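PDB 1Y8C: S-adenosylmethionine-dependent methyltransferase from Clostridium acetobutylicum, which probably transfers a methyl group from S-adenosylmethionine to an acceptor substrate. Local coordinates for residues R87-D92 with L96-K101; D25-K30 with F102-C107; Q150-N155 with V177-S182. All coordinates share one frame; numbering follows the deposited sequence.

Interaction 1 of 3, residues R87-D92 with L96-K101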
# COMPACT_ATOMS: atom_id res chain seq x y z
N ARG A 87 12.28 1.90 -13.16
CA ARG A 87 12.27 3.35 -13.27
C ARG A 87 11.60 3.95 -12.05
O ARG A 87 10.50 3.53 -11.68
CB ARG A 87 11.50 3.81 -14.51
CG ARG A 87 11.98 3.24 -15.83
CD ARG A 87 13.43 3.58 -16.12
NE ARG A 87 13.73 3.44 -17.54
CZ ARG A 87 13.63 4.43 -18.43
NH1 ARG A 87 13.24 5.64 -18.04
NH2 ARG A 87 13.91 4.19 -19.70
N LEU A 88 12.23 4.94 -11.42
CA LEU A 88 11.65 5.55 -10.23
C LEU A 88 11.10 6.96 -10.49
O LEU A 88 11.52 7.66 -11.41
CB LEU A 88 12.70 5.59 -9.12
CG LEU A 88 13.40 4.26 -8.78
CD1 LEU A 88 14.45 4.49 -7.72
CD2 LEU A 88 12.38 3.24 -8.30
N ALA A 89 10.13 7.38 -9.68
CA ALA A 89 9.57 8.72 -9.83
C ALA A 89 8.86 9.16 -8.55
O ALA A 89 8.04 8.43 -8.00
CB ALA A 89 8.60 8.77 -11.01
N CYS A 90 9.21 10.35 -8.07
CA CYS A 90 8.63 10.90 -6.86
C CYS A 90 7.42 11.72 -7.27
O CYS A 90 7.57 12.78 -7.88
CB CYS A 90 9.65 11.78 -6.14
SG CYS A 90 9.22 12.15 -4.43
N GLN A 91 6.22 11.23 -6.95
CA GLN A 91 4.98 11.93 -7.30
C GLN A 91 3.87 11.59 -6.34
O GLN A 91 3.92 10.57 -5.65
CB GLN A 91 4.52 11.53 -8.70
CG GLN A 91 5.43 11.98 -9.80
CD GLN A 91 4.95 11.52 -11.15
OE1 GLN A 91 3.81 11.10 -11.32
NE2 GLN A 91 5.83 11.61 -12.14
N ASP A 92 2.86 12.45 -6.31
CA ASP A 92 1.70 12.23 -5.47
C ASP A 92 0.70 11.38 -6.26
O ASP A 92 0.29 11.76 -7.36
CB ASP A 92 1.06 13.57 -5.08
CG ASP A 92 -0.29 13.40 -4.40
OD1 ASP A 92 -0.37 12.66 -3.40
OD2 ASP A 92 -1.28 14.02 -4.87
N LEU A 96 -0.82 11.34 -10.43
CA LEU A 96 0.12 10.46 -11.12
C LEU A 96 0.32 10.98 -12.55
O LEU A 96 -0.65 11.14 -13.29
CB LEU A 96 -0.46 9.04 -11.14
CG LEU A 96 0.35 7.96 -11.86
CD1 LEU A 96 1.69 7.78 -11.14
CD2 LEU A 96 -0.42 6.65 -11.87
N ASN A 97 1.57 11.27 -12.92
CA ASN A 97 1.89 11.77 -14.26
C ASN A 97 3.05 11.01 -14.87
O ASN A 97 4.18 11.49 -14.88
CB ASN A 97 2.23 13.27 -14.21
CG ASN A 97 2.69 13.83 -15.57
OD1 ASN A 97 1.97 13.75 -16.57
ND2 ASN A 97 3.90 14.39 -15.60
N ILE A 98 2.76 9.82 -15.39
CA ILE A 98 3.77 9.00 -16.03
C ILE A 98 3.25 8.58 -17.41
O ILE A 98 2.22 7.93 -17.53
CB ILE A 98 4.09 7.76 -15.16
CG1 ILE A 98 4.83 8.22 -13.91
CG2 ILE A 98 4.96 6.76 -15.94
CD1 ILE A 98 5.33 7.11 -13.04
N ASN A 99 3.96 8.98 -18.46
CA ASN A 99 3.54 8.65 -19.81
C ASN A 99 3.82 7.19 -20.09
O ASN A 99 4.77 6.86 -20.81
CB ASN A 99 4.27 9.54 -20.81
CG ASN A 99 4.26 11.01 -20.41
OD1 ASN A 99 3.22 11.56 -20.04
ND2 ASN A 99 5.42 11.65 -20.49
N ARG A 100 2.99 6.31 -19.54
CA ARG A 100 3.20 4.89 -19.72
C ARG A 100 1.96 4.08 -19.29
O ARG A 100 1.21 4.50 -18.41
CB ARG A 100 4.42 4.48 -18.89
CG ARG A 100 4.88 3.04 -19.02
CD ARG A 100 5.34 2.72 -20.42
NE ARG A 100 6.23 1.57 -20.45
CZ ARG A 100 6.66 1.00 -21.56
NH1 ARG A 100 6.28 1.47 -22.74
NH2 ARG A 100 7.50 -0.04 -21.49
N LYS A 101 1.74 2.95 -19.95
CA LYS A 101 0.60 2.09 -19.62
C LYS A 101 1.14 0.80 -19.05
O LYS A 101 2.24 0.38 -19.39
CB LYS A 101 -0.23 1.76 -20.87
CG LYS A 101 -0.90 2.93 -21.54
CD LYS A 101 -2.13 3.37 -20.79
CE LYS A 101 -3.02 4.25 -21.68
NZ LYS A 101 -3.73 3.46 -22.75
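The side-chain amide of Gln-91 reaches across to the backbone of Asn-97 and pairs with both the N-H and the C=O of that one residue, taking one hydrogen bond and giving another. OE1 of Gln-91 accepts the N-H of Asn-97 at 2.8 Å, nearly straight at 169°, with the donor tilted somewhat from the carbonyl plane. NE2 of Gln-91 returns a longer bond of 3.2 Å to the O of Asn-97; it arrives from above the plane of that carbonyl, 57° out of it, so this second link is less well aligned than the first. Bonds at both OE1 and NE2 fix the rotation of the amide. The reach comes from a chain that is extended beyond CG (chi2 178°), which carries the amide to the backbone of Asn-97. Segment 87-92 begins on strand 87-89, an edge strand of the Rossmann-like methyltransferase sheet, bonded through its backbone to strand 61-65; segment 96-101 belongs to the connection that leads to strand 104-107 farther in. Apolar groups border the amide. CD1 of Leu-96 stands 3.9 Å from OE1 of Gln-91, although the side chain of Leu-96 sets out away from segment 87-92 and packs on Leu-42 and Leu-44 of strand 40-44. CG1 of Ile-98 lies 4.0 Å from NE2 of Gln-91, and CD1 of Ile-98 continues to CB of Ala-89 at 4.2 Å. Ile-98 also touches Val-65 of strand 61-65.

Interaction 2 of 3, residues D25-K30 with F102-C107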
# COMPACT_ATOMS: atom_id res chain seq x y z
N ASP A 25 2.96 -13.41 -4.05
CA ASP A 25 2.52 -14.66 -4.68
C ASP A 25 1.04 -14.59 -5.01
O ASP A 25 0.61 -14.98 -6.10
CB ASP A 25 2.77 -15.86 -3.77
CG ASP A 25 4.25 -16.11 -3.53
OD1 ASP A 25 5.09 -15.33 -4.09
OD2 ASP A 25 4.59 -17.06 -2.79
N PHE A 26 0.25 -14.09 -4.06
CA PHE A 26 -1.18 -13.97 -4.29
C PHE A 26 -1.41 -13.11 -5.53
O PHE A 26 -2.27 -13.42 -6.36
CB PHE A 26 -1.90 -13.32 -3.11
CG PHE A 26 -3.37 -13.07 -3.36
CD1 PHE A 26 -4.28 -14.12 -3.29
CD2 PHE A 26 -3.83 -11.80 -3.67
CE1 PHE A 26 -5.65 -13.91 -3.52
CE2 PHE A 26 -5.20 -11.57 -3.91
CZ PHE A 26 -6.10 -12.63 -3.83
N ILE A 27 -0.65 -12.03 -5.65
CA ILE A 27 -0.82 -11.13 -6.78
C ILE A 27 -0.44 -11.79 -8.08
O ILE A 27 -1.16 -11.68 -9.07
CB ILE A 27 0.01 -9.85 -6.61
CG1 ILE A 27 -0.42 -9.11 -5.34
CG2 ILE A 27 -0.21 -8.95 -7.82
CD1 ILE A 27 0.55 -8.04 -4.91
N ILE A 28 0.69 -12.48 -8.10
CA ILE A 28 1.12 -13.16 -9.30
C ILE A 28 0.04 -14.17 -9.71
O ILE A 28 -0.34 -14.25 -10.88
CB ILE A 28 2.44 -13.93 -9.08
CG1 ILE A 28 3.55 -12.97 -8.70
CG2 ILE A 28 2.82 -14.67 -10.36
CD1 ILE A 28 3.86 -11.97 -9.80
N GLU A 29 -0.44 -14.91 -8.73
CA GLU A 29 -1.46 -15.93 -8.95
C GLU A 29 -2.68 -15.34 -9.65
O GLU A 29 -3.19 -15.89 -10.64
CB GLU A 29 -1.87 -16.53 -7.60
CG GLU A 29 -2.93 -17.62 -7.67
CD GLU A 29 -3.50 -17.96 -6.29
OE1 GLU A 29 -4.36 -18.88 -6.20
OE2 GLU A 29 -3.08 -17.31 -5.29
N LYS A 30 -3.14 -14.21 -9.14
CA LYS A 30 -4.29 -13.54 -9.73
C LYS A 30 -3.97 -13.02 -11.13
O LYS A 30 -4.84 -12.98 -12.00
CB LYS A 30 -4.75 -12.43 -8.78
CG LYS A 30 -5.48 -13.01 -7.58
CD LYS A 30 -6.82 -13.59 -8.03
CE LYS A 30 -7.46 -14.51 -7.00
NZ LYS A 30 -6.73 -15.81 -6.88
N PHE A 102 0.35 0.15 -18.20
CA PHE A 102 0.81 -1.08 -17.59
C PHE A 102 -0.17 -2.24 -17.61
O PHE A 102 -1.37 -2.08 -17.85
CB PHE A 102 1.22 -0.81 -16.15
CG PHE A 102 2.18 0.32 -15.99
CD1 PHE A 102 1.73 1.64 -15.92
CD2 PHE A 102 3.55 0.07 -15.90
CE1 PHE A 102 2.63 2.68 -15.76
CE2 PHE A 102 4.46 1.11 -15.74
CZ PHE A 102 4.00 2.43 -15.67
N ASP A 103 0.38 -3.42 -17.33
CA ASP A 103 -0.39 -4.65 -17.30
C ASP A 103 -0.87 -4.87 -15.88
O ASP A 103 -1.98 -5.35 -15.65
CB ASP A 103 0.49 -5.82 -17.72
CG ASP A 103 0.93 -5.70 -19.16
OD1 ASP A 103 0.05 -5.81 -20.04
OD2 ASP A 103 2.14 -5.49 -19.41
N LEU A 104 -0.01 -4.52 -14.94
CA LEU A 104 -0.31 -4.66 -13.53
C LEU A 104 0.06 -3.40 -12.75
O LEU A 104 1.17 -2.89 -12.87
CB LEU A 104 0.46 -5.85 -12.94
CG LEU A 104 0.46 -5.90 -11.40
CD1 LEU A 104 -0.96 -6.06 -10.93
CD2 LEU A 104 1.34 -7.05 -10.89
N ILE A 105 -0.89 -2.91 -11.96
CA ILE A 105 -0.64 -1.74 -11.13
C ILE A 105 -0.97 -2.16 -9.70
O ILE A 105 -2.02 -2.76 -9.45
CB ILE A 105 -1.55 -0.54 -11.53
CG1 ILE A 105 -1.20 -0.06 -12.94
CG2 ILE A 105 -1.37 0.60 -10.54
CD1 ILE A 105 -2.10 1.04 -13.48
N THR A 106 -0.04 -1.90 -8.78
CA THR A 106 -0.28 -2.24 -7.38
C THR A 106 -0.16 -1.05 -6.45
O THR A 106 0.62 -0.12 -6.68
CB THR A 106 0.70 -3.30 -6.80
OG1 THR A 106 2.05 -2.82 -6.89
CG2 THR A 106 0.55 -4.62 -7.51
N CYS A 107 -0.94 -1.09 -5.39
CA CYS A 107 -0.90 -0.05 -4.39
C CYS A 107 -1.35 -0.74 -3.12
O CYS A 107 -2.55 -0.91 -2.87
CB CYS A 107 -1.84 1.09 -4.75
SG CYS A 107 -1.72 2.44 -3.60
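This is a small, buried, apolar helix-on-sheet contact: helix 20-32 lies over one face of the central sheet, and Ile-27 points toward strand 104-107. No hydrogen bond crosses between the segments. The two branches of Ile-27 serve different residues of the strand. Its CG2 methyl lies 3.9 Å from CD2 of Leu-104, the closer of the two approaches, and the side chains cross at about a right angle, methyl against methyl. The longer branch extends through CG1, anti to the carbonyl carbon (chi1 -60°), and brings CD1 to 4.3 Å from CG2 of Thr-106. Leu-104 and Thr-106 are two apart on the strand and so face the helix together, while Ile-105 between them turns to the other face and packs against Val-128 of helix 118-129. Thr-106 divides its roles: its methyl faces the isoleucine, whereas OG1 is hydrogen-bonded to OD1 of Asp-43 and to OH of Tyr-41, which satisfies the hydroxyl within the buried interface. Helices on both faces of a largely parallel sheet are the layered plan of Rossmann-like methyltransferases. Within that plan, strand 104-107 runs between strands 40-44 and 136-143; Ile-27 also packs on Ile-139, so the helix reaches strand 136-143 as well, while Leu-104 meets Tyr-41 of strand 40-44 on the other side.

Interaction 3 of 3, residues Q150-N155 with V177-S182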
# COMPACT_ATOMS: atom_id res chain seq x y z
N GLN A 150 -13.14 0.70 14.94
CA GLN A 150 -13.23 -0.08 16.16
C GLN A 150 -11.88 -0.57 16.67
O GLN A 150 -11.39 -0.09 17.69
CB GLN A 150 -14.15 -1.29 15.95
CG GLN A 150 -15.53 -0.94 15.45
CD GLN A 150 -16.19 0.10 16.32
OE1 GLN A 150 -15.93 0.18 17.51
NE2 GLN A 150 -17.08 0.89 15.72
N VAL A 151 -11.29 -1.53 15.97
CA VAL A 151 -10.01 -2.10 16.37
C VAL A 151 -8.95 -1.05 16.70
O VAL A 151 -8.11 -1.27 17.58
CB VAL A 151 -9.49 -3.06 15.30
CG1 VAL A 151 -8.33 -3.86 15.85
CG2 VAL A 151 -10.61 -3.99 14.85
N LEU A 152 -8.95 0.08 15.99
CA LEU A 152 -8.00 1.14 16.30
C LEU A 152 -8.68 2.18 17.19
O LEU A 152 -8.26 2.40 18.32
CB LEU A 152 -7.47 1.82 15.04
CG LEU A 152 -6.39 1.12 14.23
CD1 LEU A 152 -5.88 2.09 13.19
CD2 LEU A 152 -5.24 0.69 15.12
N GLY A 153 -9.72 2.81 16.66
CA GLY A 153 -10.44 3.82 17.40
C GLY A 153 -9.56 4.81 18.15
O GLY A 153 -8.72 5.47 17.55
N ASN A 154 -9.77 4.89 19.47
CA ASN A 154 -9.01 5.79 20.35
C ASN A 154 -8.27 4.98 21.43
O ASN A 154 -8.46 5.21 22.62
CB ASN A 154 -9.96 6.78 21.04
CG ASN A 154 -10.78 7.60 20.06
OD1 ASN A 154 -10.30 8.57 19.48
ND2 ASN A 154 -12.03 7.20 19.87
N ASN A 155 -7.44 4.02 21.02
CA ASN A 155 -6.69 3.18 21.95
C ASN A 155 -5.20 3.50 21.97
O ASN A 155 -4.49 3.27 20.99
CB ASN A 155 -6.86 1.70 21.60
CG ASN A 155 -8.29 1.19 21.78
OD1 ASN A 155 -8.86 1.30 22.87
ND2 ASN A 155 -8.85 0.61 20.73
N VAL A 177 -9.00 8.64 11.21
CA VAL A 177 -8.17 8.14 12.30
C VAL A 177 -6.83 8.84 12.28
O VAL A 177 -6.15 8.86 11.26
CB VAL A 177 -7.91 6.64 12.17
CG1 VAL A 177 -6.97 6.17 13.27
CG2 VAL A 177 -9.21 5.88 12.23
N SER A 178 -6.44 9.42 13.40
CA SER A 178 -5.15 10.09 13.47
C SER A 178 -4.24 9.26 14.37
O SER A 178 -4.56 9.00 15.52
CB SER A 178 -5.32 11.49 14.01
OG SER A 178 -6.42 12.12 13.36
N MSE A 179 -3.11 8.84 13.82
CA MSE A 179 -2.17 8.02 14.55
C MSE A 179 -0.91 8.78 14.87
O MSE A 179 -0.27 9.35 13.99
CB MSE A 179 -1.82 6.79 13.73
CG MSE A 179 -3.01 6.07 13.12
SE MSE A 179 -2.46 4.60 11.97
CE MSE A 179 -3.00 5.30 10.25
N TYR A 180 -0.53 8.78 16.14
CA TYR A 180 0.68 9.46 16.55
C TYR A 180 1.56 8.38 17.16
O TYR A 180 1.18 7.73 18.13
CB TYR A 180 0.35 10.54 17.57
CG TYR A 180 -0.71 11.52 17.11
CD1 TYR A 180 -2.05 11.12 17.00
CD2 TYR A 180 -0.39 12.83 16.77
CE1 TYR A 180 -3.03 12.01 16.58
CE2 TYR A 180 -1.37 13.73 16.35
CZ TYR A 180 -2.69 13.32 16.26
OH TYR A 180 -3.68 14.20 15.88
N ILE A 181 2.74 8.18 16.59
CA ILE A 181 3.61 7.14 17.10
C ILE A 181 5.05 7.56 17.28
O ILE A 181 5.70 7.99 16.33
CB ILE A 181 3.62 5.90 16.19
CG1 ILE A 181 2.19 5.49 15.83
CG2 ILE A 181 4.33 4.78 16.90
CD1 ILE A 181 2.13 4.26 14.93
N SER A 182 5.55 7.39 18.49
CA SER A 182 6.93 7.70 18.82
C SER A 182 7.70 6.39 19.00
O SER A 182 7.38 5.57 19.87
CB SER A 182 7.00 8.49 20.13
OG SER A 182 6.40 9.78 19.98
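Leu-152, at the end of helix 145-152, directs its side chain at strand 176-186, where its CD1 methyl meets two residues from the same face of the strand. One is Val-177, whose CB also points toward the helix end: CG1 of Val-177 lies 4.2 Å from CD1 of Leu-152, methyl to methyl. The other is the selenomethionine Met-179, whose chain starts out across the line between the segments and then extends (chi2 175°), setting its SE 4.4 Å from the same CD1. Both partners approach the one methyl from the strand side, about 70° apart as seen from it, and the touch is entirely apolar, with no hydrogen bond from one segment to the other. Strand 176-186 is an inner strand of the four-stranded antiparallel sheet, separate from the Rossmann-like sheet. Side chains alternate along it, so Val-177 and Met-179 come to the helix side while Ser-178 between them starts out away from it. The helix finishes with a wider pi-type turn, and Gly-153 then leaves helical geometry with positive phi (44°), a conformation that favours glycine. Beyond it the backbone N of Asn-155 bonds back to O of Leu-152 at 3.3 Å. Val-177 also packs on Leu-148 of the helix and Phe-172 of strand 164-173. OD1 of Asn-154 accepts the backbone N-H of Phe-172, tying the turn after the helix to that strand.

How the interactions relate
Interactions 1 and 2 both belong to the Rossmann-like sheet, with centres about 18 Å apart; segment 102-107 follows 96-101 directly, and interaction 1 is nested within the chain loop that interaction 2 closes. One sits by edge strand 87-89 and the other on inner strand 104-107, with strands 61-65 and 40-44 lying between them. Interaction 3 comes later in the chain and lies on the other side of the molecule's centre, about 31 Å and 30 Å from the centres of interactions 1 and 2. Its helix 145-152 follows strand 136-143 of the Rossmann-like sheet, so interaction 3 lies where the chain passes from that sheet to the antiparallel one.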